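Ferripyochelin binding protein (Salmonella enterica subsp. enterica serovar Typhimurium, PDB 3R3R) binds zinc and belongs to the gamma-class carbonic anhydrase family, although its reaction and any part in ferripyochelin binding are not established. Local coordinates at residues A[37-42]-A[170-175]; A[125-130]-A[148-153]; A[46-51]-A[55-60]. One frame throughout, in Å; residues are numbered along the deposited sequence.

All three contacts belong to one left-handed beta-helix and the C-terminal helix beside it. Contact 1 opens first along the chain and closes last, joining the corner at 37-42 to helix 158-182 and so spanning the other two; contact 3 closes before contact 2 opens. Contacts 1 and 3 are neighbours, with centres about 13 Å apart, and touch through probable backbone hydrogen bonds from Ala37 to Ile57 and from Arg60 to Asp38. Contact 2 is remote, its centre about 24 Å from contact 1 and about 22 Å from contact 3, although it reaches the same mixed sheet as contact 1. Together they sample the helix-covered flank, the C-terminal end and the aliphatic interior behind the zinc-binding face.

Contact 1 (A[37-42]-A[170-175]); sequences ADDVGI and NYVKWK
Lys175 reaches out of its helix to a carboxylate at a corner of the beta-helix: its NZ lies 2.8 Å from Asp39 OD1, a hydrogen bond that is also a salt bridge. The ammonium group meets OD1 on the anti lone pair, the one turned from the other carboxylate oxygen, and the two side chains cross at about a right angle. Neither partner depends on this bond alone. OD1 also forms a salt bridge with Arg21 NE, and NZ gives a further hydrogen bond to the backbone carbonyl of Arg21, so the three residues form a small polar network; Asp39 OD2 is hydrogen-bonded as well. Two basic groups converging on one oxygen would be expected to stabilise the carboxylate as an anion.

The lysine's CG stands between the backbone N and the carbonyl carbon (chi1 66°), and the chain bends at chi2 before running extended to NZ. On the way CE passes 3.5 Å from Asp39 O. Val172, one helical turn earlier, adds a looser van der Waals touch, its CG2 methyl 4.0 Å from Asp39 O. Farther along, Gly41 presents bare backbone to the lysine stem, its CA 4.5 Å from Lys175 CB.

Asp39 occupies the third position of a type II turn from Ala37 to Val40, with a positive phi of 68°. The turn's own bond, Val40 N to Ala37 O, is weak at 3.4 Å, but Asp38 OD1 accepts from Gln20 N, and the backbone pairs with residues such as Gln20, Met23 and Thr61 of adjacent coils. The contact thus joins the corner between strands 34-36 and 41-42 to helix 158-182, which runs beside the sheet containing strands 23-24, 41-42 and 62-63.

Contact 2 (A[125-130]-A[148-153]); sequences VMIGAG and SPVKQI
Around Ile127 and Val150 the two backbones stand 8.2 Å apart, CA to CA, and draw only a little nearer at Gly130 and Ser148, where the CA separation is 7.5 Å; the chains pass in opposite senses without pairing. What joins them is van der Waals contact, burying a modest 76 Å² in all.

The main touch is between branched side chains. Ile127 offers its CG2 methyl, which meets Val150 CG1 at 4.5 Å, a loose approach. In Ile127 the longer branch, CG1, stands anti to the carbonyl carbon (chi1 -61°), which leaves CG2 as the arm facing the valine. Val150 directs its CB at the opposing segment, and it also rests on Ser131 and on Val133 of strand 132-133. Both residues are buried, so this small apolar patch lies under cover although the rest of the contact is at the surface.

The second touch is at that exposed margin: Gly130 O lies 4.4 Å from Ser148 CB. Gly130 has a positive phi of 71° at the bend out of the 125-130 segment, whose Gly128 carbonyl is bound by Ser131 OG. Across from it the chain kinks at the cis peptide bond between Ser148 and Pro149. Ser148 additionally packs on Leu132, and Pro149 on Pro134.

Strand 125-127 belongs to the hexapeptide-repeat beta-helix and is paired on one side with strand 107-109, through Leu108, and on the other with strand 143-146, through Tyr143 and Tyr145. Strand 151-155 then turns back antiparallel on 143-146 and ends the sheet. Residues 148-150 thereby lie over the C-terminal end of the beta-helix, while helix 158-182 covers the outer side of strand 125-127 at Met126.

Contact 3 (A[46-51]-A[55-60]); sequences VVIRGD and VAIGAR
Ile48, Gly50, Val55 and Ile57 make a buried apolar contact across an inner corner, between strands of two successive faces of the beta-helix. The short strands come within 8.1 Å, axis to axis, with their N-to-C directions 126° apart, and their side chains meet in the interior. Ile48 presents CG2 to the branches of Val55, 3.8 Å from CG1, and the two side chains cross obliquely. Its other arm, extended through chi2 (-180°), brings CD1 to within 4.0 Å of Ile57 CD1, tip to tip. Nearer the corner Val55 CG2 lies 4.0 Å from Gly50 CA. This inward packing is characteristic of the left-handed beta-helix, in which each coil has three flat faces around an aliphatic core; Val34 and Leu36 of strand 34-36 and Leu69 of strand 68-70 continue the core. Arg49 points outward, to the zinc site. Its NH2 gives Asp51 OD2 a hydrogen bond of 2.8 Å, part of a salt bridge, lying in the guanidinium plane and using the syn lone pair. Asp51 OD1 is in turn hydrogen-bonded to NE2 of His70, which together with His99 binds the zinc ion, about 5 Å from the Arg49 side chain.

Contact 1 (A[37-42]-A[170-175])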
loop_
_atom_site.group_PDB
_atom_site.type_symbol
_atom_site.label_atom_id
_atom_site.label_comp_id
_atom_site.label_asym_id
_atom_site.label_seq_id
_atom_site.Cartn_x
_atom_site.Cartn_y
_atom_site.Cartn_z
ATOM N N ALA A 37 6.011 -7.755 4.627
ATOM C CA ALA A 37 7.110 -7.717 5.574
ATOM C C ALA A 37 6.624 -7.589 7.022
ATOM O O ALA A 37 5.427 -7.451 7.281
ATOM C CB ALA A 37 8.057 -6.601 5.209
ATOM N N ASP A 38 7.556 -7.688 7.962
ATOM C CA ASP A 38 7.240 -7.596 9.382
ATOM C C ASP A 38 6.400 -6.367 9.717
ATOM O O ASP A 38 6.631 -5.281 9.187
ATOM C CB ASP A 38 8.519 -7.481 10.210
ATOM C CG ASP A 38 9.392 -8.722 10.164
ATOM O OD1 ASP A 38 8.956 -9.799 9.700
ATOM O OD2 ASP A 38 10.537 -8.604 10.643
ATOM N N ASP A 39 5.453 -6.545 10.632
ATOM C CA ASP A 39 4.696 -5.438 11.213
ATOM C C ASP A 39 3.759 -4.732 10.237
ATOM O O ASP A 39 3.275 -3.646 10.533
ATOM C CB ASP A 39 5.631 -4.426 11.887
ATOM C CG ASP A 39 6.284 -4.983 13.139
ATOM O OD1 ASP A 39 5.563 -5.455 14.046
ATOM O OD2 ASP A 39 7.525 -4.960 13.204
ATOM N N VAL A 40 3.502 -5.345 9.083
ATOM C CA VAL A 40 2.484 -4.834 8.167
ATOM C C VAL A 40 1.095 -5.062 8.762
ATOM O O VAL A 40 0.836 -6.101 9.384
ATOM C CB VAL A 40 2.613 -5.511 6.779
ATOM C CG1 VAL A 40 1.366 -5.317 5.922
ATOM C CG2 VAL A 40 3.814 -4.960 6.038
ATOM N N GLY A 41 0.212 -4.079 8.599
ATOM C CA GLY A 41 -1.174 -4.236 8.995
ATOM C C GLY A 41 -2.091 -4.046 7.815
ATOM O O GLY A 41 -2.060 -2.990 7.180
ATOM N N ILE A 42 -2.907 -5.064 7.537
ATOM C CA ILE A 42 -3.920 -5.012 6.480
ATOM C C ILE A 42 -5.274 -4.952 7.186
ATOM O O ILE A 42 -5.683 -5.891 7.877
ATOM C CB ILE A 42 -3.857 -6.250 5.562
ATOM C CG1 ILE A 42 -2.428 -6.526 5.070
ATOM C CG2 ILE A 42 -4.891 -6.131 4.432
ATOM C CD1 ILE A 42 -1.779 -5.380 4.361
ATOM N N ASN A 170 2.154 4.849 14.966
ATOM C CA ASN A 170 0.836 4.699 15.564
ATOM C C ASN A 170 0.157 3.452 15.029
ATOM O O ASN A 170 -0.421 2.672 15.786
ATOM C CB ASN A 170 -0.053 5.914 15.271
ATOM C CG ASN A 170 0.369 7.144 16.041
ATOM O OD1 ASN A 170 1.035 7.037 17.068
ATOM N ND2 ASN A 170 -0.031 8.321 15.558
ATOM N N TYR A 171 0.221 3.267 13.712
ATOM C CA TYR A 171 -0.455 2.128 13.098
ATOM C C TYR A 171 0.176 0.784 13.460
ATOM O O TYR A 171 -0.526 -0.219 13.546
ATOM C CB TYR A 171 -0.630 2.309 11.575
ATOM C CG TYR A 171 -2.037 2.778 11.255
ATOM C CD1 TYR A 171 -3.067 1.855 11.103
ATOM C CD2 TYR A 171 -2.351 4.131 11.172
ATOM C CE1 TYR A 171 -4.371 2.253 10.864
ATOM C CE2 TYR A 171 -3.668 4.546 10.934
ATOM C CZ TYR A 171 -4.664 3.594 10.777
ATOM O OH TYR A 171 -5.970 3.956 10.519
ATOM N N VAL A 172 1.482 0.747 13.705
ATOM C CA VAL A 172 2.080 -0.482 14.224
ATOM C C VAL A 172 1.529 -0.769 15.633
ATOM O O VAL A 172 1.136 -1.895 15.948
ATOM C CB VAL A 172 3.624 -0.398 14.255
ATOM C CG1 VAL A 172 4.217 -1.534 15.105
ATOM C CG2 VAL A 172 4.171 -0.438 12.828
ATOM N N LYS A 173 1.468 0.255 16.480
ATOM C CA LYS A 173 0.906 0.087 17.817
ATOM C C LYS A 173 -0.545 -0.407 17.749
ATOM O O LYS A 173 -0.940 -1.328 18.482
ATOM C CB LYS A 173 0.985 1.398 18.610
ATOM C CG LYS A 173 2.399 1.895 18.895
ATOM C CD LYS A 173 2.368 3.128 19.792
ATOM C CE LYS A 173 3.734 3.786 19.876
ATOM N NZ LYS A 173 4.135 4.337 18.553
ATOM N N TRP A 174 -1.339 0.204 16.876
ATOM C CA TRP A 174 -2.745 -0.144 16.798
ATOM C C TRP A 174 -2.941 -1.557 16.265
ATOM O O TRP A 174 -3.758 -2.301 16.799
ATOM C CB TRP A 174 -3.536 0.914 16.014
ATOM C CG TRP A 174 -3.514 2.277 16.706
ATOM C CD1 TRP A 174 -3.417 2.518 18.061
ATOM C CD2 TRP A 174 -3.526 3.565 16.079
ATOM N NE1 TRP A 174 -3.384 3.868 18.294
ATOM C CE2 TRP A 174 -3.453 4.532 17.097
ATOM C CE3 TRP A 174 -3.604 3.995 14.752
ATOM C CZ2 TRP A 174 -3.475 5.898 16.830
ATOM C CZ3 TRP A 174 -3.608 5.352 14.493
ATOM C CH2 TRP A 174 -3.536 6.286 15.525
ATOM N N LYS A 175 -2.202 -1.957 15.232
ATOM C CA LYS A 175 -2.323 -3.355 14.815
ATOM C C LYS A 175 -1.886 -4.311 15.937
ATOM O O LYS A 175 -2.507 -5.350 16.132
ATOM C CB LYS A 175 -1.669 -3.648 13.462
ATOM C CG LYS A 175 -0.193 -3.519 13.410
ATOM C CD LYS A 175 0.525 -4.812 13.738
ATOM C CE LYS A 175 2.004 -4.549 13.645
ATOM N NZ LYS A 175 2.799 -5.614 14.293
#

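Contact 2 (A[125-130]-A[148-153])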
loop_
_atom_site.group_PDB
_atom_site.type_symbol
_atom_site.label_atom_id
_atom_site.label_comp_id
_atom_site.label_asym_id
_atom_site.label_seq_id
_atom_site.Cartn_x
_atom_site.Cartn_y
_atom_site.Cartn_z
ATOM N N VAL A 125 6.950 11.774 1.432
ATOM C CA VAL A 125 5.984 12.504 0.623
ATOM C C VAL A 125 4.614 12.370 1.261
ATOM O O VAL A 125 4.275 11.310 1.820
ATOM C CB VAL A 125 5.936 11.945 -0.821
ATOM C CG1 VAL A 125 4.721 12.464 -1.607
ATOM C CG2 VAL A 125 7.221 12.303 -1.553
ATOM N N MET A 126 3.832 13.452 1.202
ATOM C CA MET A 126 2.430 13.374 1.598
ATOM C C MET A 126 1.548 13.691 0.421
ATOM O O MET A 126 1.796 14.653 -0.318
ATOM C CB MET A 126 2.122 14.371 2.708
ATOM C CG MET A 126 0.712 14.314 3.265
ATOM S SD MET A 126 0.582 15.511 4.620
ATOM C CE MET A 126 2.212 15.363 5.341
ATOM N N ILE A 127 0.510 12.882 0.249
ATOM C CA ILE A 127 -0.497 13.099 -0.795
ATOM C C ILE A 127 -1.821 13.390 -0.096
ATOM O O ILE A 127 -2.230 12.640 0.754
ATOM C CB ILE A 127 -0.613 11.848 -1.682
ATOM C CG1 ILE A 127 0.745 11.581 -2.370
ATOM C CG2 ILE A 127 -1.763 11.981 -2.700
ATOM C CD1 ILE A 127 0.883 10.234 -2.945
ATOM N N GLY A 128 -2.460 14.492 -0.463
ATOM C CA GLY A 128 -3.724 14.863 0.153
ATOM C C GLY A 128 -4.839 13.875 -0.171
ATOM O O GLY A 128 -4.812 13.188 -1.186
ATOM N N ALA A 129 -5.859 13.844 0.677
ATOM C CA ALA A 129 -7.036 13.016 0.438
ATOM C C ALA A 129 -7.648 13.307 -0.929
ATOM O O ALA A 129 -7.662 14.449 -1.393
ATOM C CB ALA A 129 -8.061 13.263 1.527
ATOM N N GLY A 130 -8.183 12.272 -1.565
ATOM C CA GLY A 130 -8.925 12.445 -2.804
ATOM C C GLY A 130 -8.081 12.813 -4.014
ATOM O O GLY A 130 -8.617 13.316 -5.002
ATOM N N SER A 148 -6.474 16.365 -8.374
ATOM C CA SER A 148 -6.753 15.356 -9.386
ATOM C C SER A 148 -6.640 15.990 -10.789
ATOM O O SER A 148 -7.589 16.615 -11.261
ATOM C CB SER A 148 -8.153 14.782 -9.147
ATOM O OG SER A 148 -8.506 13.855 -10.146
ATOM N N PRO A 149 -5.479 15.836 -11.461
ATOM C CA PRO A 149 -4.258 15.154 -11.024
ATOM C C PRO A 149 -3.454 16.024 -10.051
ATOM O O PRO A 149 -3.639 17.249 -9.968
ATOM C CB PRO A 149 -3.487 14.956 -12.336
ATOM C CG PRO A 149 -3.858 16.142 -13.145
ATOM C CD PRO A 149 -5.321 16.422 -12.809
ATOM N N VAL A 150 -2.547 15.396 -9.317
ATOM C CA VAL A 150 -1.849 16.134 -8.271
ATOM C C VAL A 150 -0.984 17.258 -8.810
ATOM O O VAL A 150 -0.416 17.165 -9.895
ATOM C CB VAL A 150 -0.937 15.232 -7.402
ATOM C CG1 VAL A 150 -1.759 14.299 -6.527
ATOM C CG2 VAL A 150 0.098 14.461 -8.264
ATOM N N LYS A 151 -0.848 18.285 -7.988
ATOM C CA LYS A 151 0.113 19.358 -8.185
ATOM C C LYS A 151 1.029 19.351 -6.970
ATOM O O LYS A 151 0.613 19.028 -5.895
ATOM C CB LYS A 151 -0.587 20.714 -8.240
ATOM C CG LYS A 151 -1.578 20.854 -9.369
ATOM C CD LYS A 151 -0.898 20.615 -10.678
ATOM C CE LYS A 151 -1.743 21.108 -11.877
ATOM N NZ LYS A 151 -2.770 20.157 -12.383
ATOM N N GLN A 152 2.288 19.721 -7.174
ATOM C CA GLN A 152 3.220 19.898 -6.065
ATOM C C GLN A 152 2.889 21.219 -5.398
ATOM O O GLN A 152 2.992 22.269 -6.031
ATOM C CB GLN A 152 4.654 19.933 -6.584
ATOM C CG GLN A 152 5.682 19.864 -5.468
ATOM C CD GLN A 152 7.096 20.022 -5.967
ATOM O OE1 GLN A 152 7.840 19.047 -6.123
ATOM N NE2 GLN A 152 7.479 21.254 -6.227
ATOM N N ILE A 153 2.495 21.186 -4.129
ATOM C CA ILE A 153 1.987 22.378 -3.452
ATOM C C ILE A 153 3.119 23.151 -2.778
ATOM O O ILE A 153 3.263 24.361 -2.985
ATOM C CB ILE A 153 0.906 22.001 -2.400
ATOM C CG1 ILE A 153 -0.200 21.158 -3.040
ATOM C CG2 ILE A 153 0.314 23.242 -1.736
ATOM C CD1 ILE A 153 -0.897 21.858 -4.167
#

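Contact 3 (A[46-51]-A[55-60])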
loop_
_atom_site.group_PDB
_atom_site.type_symbol
_atom_site.label_atom_id
_atom_site.label_comp_id
_atom_site.label_asym_id
_atom_site.label_seq_id
_atom_site.Cartn_x
_atom_site.Cartn_y
_atom_site.Cartn_z
ATOM N N VAL A 46 -10.047 -4.920 2.722
ATOM C CA VAL A 46 -9.010 -4.594 1.748
ATOM C C VAL A 46 -8.867 -5.752 0.772
ATOM O O VAL A 46 -8.956 -6.911 1.174
ATOM C CB VAL A 46 -7.666 -4.367 2.485
ATOM C CG1 VAL A 46 -6.497 -4.308 1.525
ATOM C CG2 VAL A 46 -7.715 -3.088 3.296
ATOM N N VAL A 47 -8.608 -5.447 -0.495
ATOM C CA VAL A 47 -8.196 -6.467 -1.463
ATOM C C VAL A 47 -6.773 -6.196 -1.917
ATOM O O VAL A 47 -6.461 -5.074 -2.326
ATOM C CB VAL A 47 -9.074 -6.463 -2.731
ATOM C CG1 VAL A 47 -8.670 -7.617 -3.658
ATOM C CG2 VAL A 47 -10.559 -6.562 -2.373
ATOM N N ILE A 48 -5.907 -7.211 -1.856
ATOM C CA ILE A 48 -4.562 -7.118 -2.430
ATOM C C ILE A 48 -4.441 -8.289 -3.381
ATOM O O ILE A 48 -4.422 -9.434 -2.937
ATOM C CB ILE A 48 -3.442 -7.174 -1.377
ATOM C CG1 ILE A 48 -3.731 -6.187 -0.237
ATOM C CG2 ILE A 48 -2.106 -6.877 -2.048
ATOM C CD1 ILE A 48 -2.686 -6.151 0.871
ATOM N N ARG A 49 -4.389 -8.016 -4.684
ATOM C CA ARG A 49 -4.453 -9.071 -5.680
ATOM C C ARG A 49 -3.163 -9.109 -6.494
ATOM O O ARG A 49 -2.970 -8.302 -7.408
ATOM C CB ARG A 49 -5.706 -8.899 -6.552
ATOM C CG ARG A 49 -5.926 -10.035 -7.545
ATOM C CD ARG A 49 -7.394 -10.241 -7.924
ATOM N NE ARG A 49 -8.048 -9.099 -8.576
ATOM C CZ ARG A 49 -8.031 -8.838 -9.889
ATOM N NH1 ARG A 49 -8.715 -7.798 -10.372
ATOM N NH2 ARG A 49 -7.352 -9.618 -10.734
ATOM N N GLY A 50 -2.263 -10.006 -6.111
ATOM C CA GLY A 50 -0.981 -10.153 -6.783
ATOM C C GLY A 50 -0.991 -11.344 -7.721
ATOM O O GLY A 50 -0.187 -12.263 -7.572
ATOM N N ASP A 51 -1.907 -11.339 -8.677
ATOM C CA ASP A 51 -2.026 -12.482 -9.574
ATOM C C ASP A 51 -1.217 -12.355 -10.858
ATOM O O ASP A 51 -0.309 -13.144 -11.085
ATOM C CB ASP A 51 -3.513 -12.826 -9.853
ATOM C CG ASP A 51 -4.378 -11.614 -10.259
ATOM O OD1 ASP A 51 -3.881 -10.517 -10.540
ATOM O OD2 ASP A 51 -5.599 -11.816 -10.301
ATOM N N VAL A 55 3.053 -8.067 -5.637
ATOM C CA VAL A 55 2.887 -6.942 -4.725
ATOM C C VAL A 55 3.868 -7.145 -3.573
ATOM O O VAL A 55 3.872 -8.208 -2.953
ATOM C CB VAL A 55 1.449 -6.891 -4.172
ATOM C CG1 VAL A 55 1.319 -5.737 -3.191
ATOM C CG2 VAL A 55 0.435 -6.755 -5.307
ATOM N N ALA A 56 4.725 -6.154 -3.321
ATOM C CA ALA A 56 5.690 -6.228 -2.214
ATOM C C ALA A 56 5.442 -5.054 -1.291
ATOM O O ALA A 56 5.423 -3.906 -1.749
ATOM C CB ALA A 56 7.141 -6.224 -2.731
ATOM N N ILE A 57 5.213 -5.338 -0.009
ATOM C CA ILE A 57 4.895 -4.305 0.968
ATOM C C ILE A 57 5.911 -4.362 2.103
ATOM O O ILE A 57 6.051 -5.387 2.757
ATOM C CB ILE A 57 3.448 -4.431 1.491
ATOM C CG1 ILE A 57 2.458 -4.459 0.314
ATOM C CG2 ILE A 57 3.140 -3.272 2.421
ATOM C CD1 ILE A 57 0.983 -4.512 0.710
ATOM N N GLY A 58 6.621 -3.255 2.303
ATOM C CA GLY A 58 7.715 -3.193 3.255
ATOM C C GLY A 58 7.273 -3.107 4.706
ATOM O O GLY A 58 6.093 -2.893 5.013
ATOM N N ALA A 59 8.239 -3.254 5.609
ATOM C CA ALA A 59 7.965 -3.378 7.036
ATOM C C ALA A 59 7.255 -2.157 7.621
ATOM O O ALA A 59 7.523 -1.005 7.240
ATOM C CB ALA A 59 9.257 -3.677 7.817
ATOM N N ARG A 60 6.350 -2.423 8.560
ATOM C CA ARG A 60 5.690 -1.376 9.341
ATOM C C ARG A 60 4.800 -0.488 8.490
ATOM O O ARG A 60 4.572 0.671 8.822
ATOM C CB ARG A 60 6.714 -0.535 10.135
ATOM C CG ARG A 60 7.601 -1.363 11.086
ATOM C CD ARG A 60 8.717 -0.531 11.724
ATOM N NE ARG A 60 9.508 0.146 10.708
ATOM C CZ ARG A 60 10.493 -0.413 10.004
ATOM N NH1 ARG A 60 10.891 -1.670 10.226
ATOM N NH2 ARG A 60 11.104 0.301 9.073
#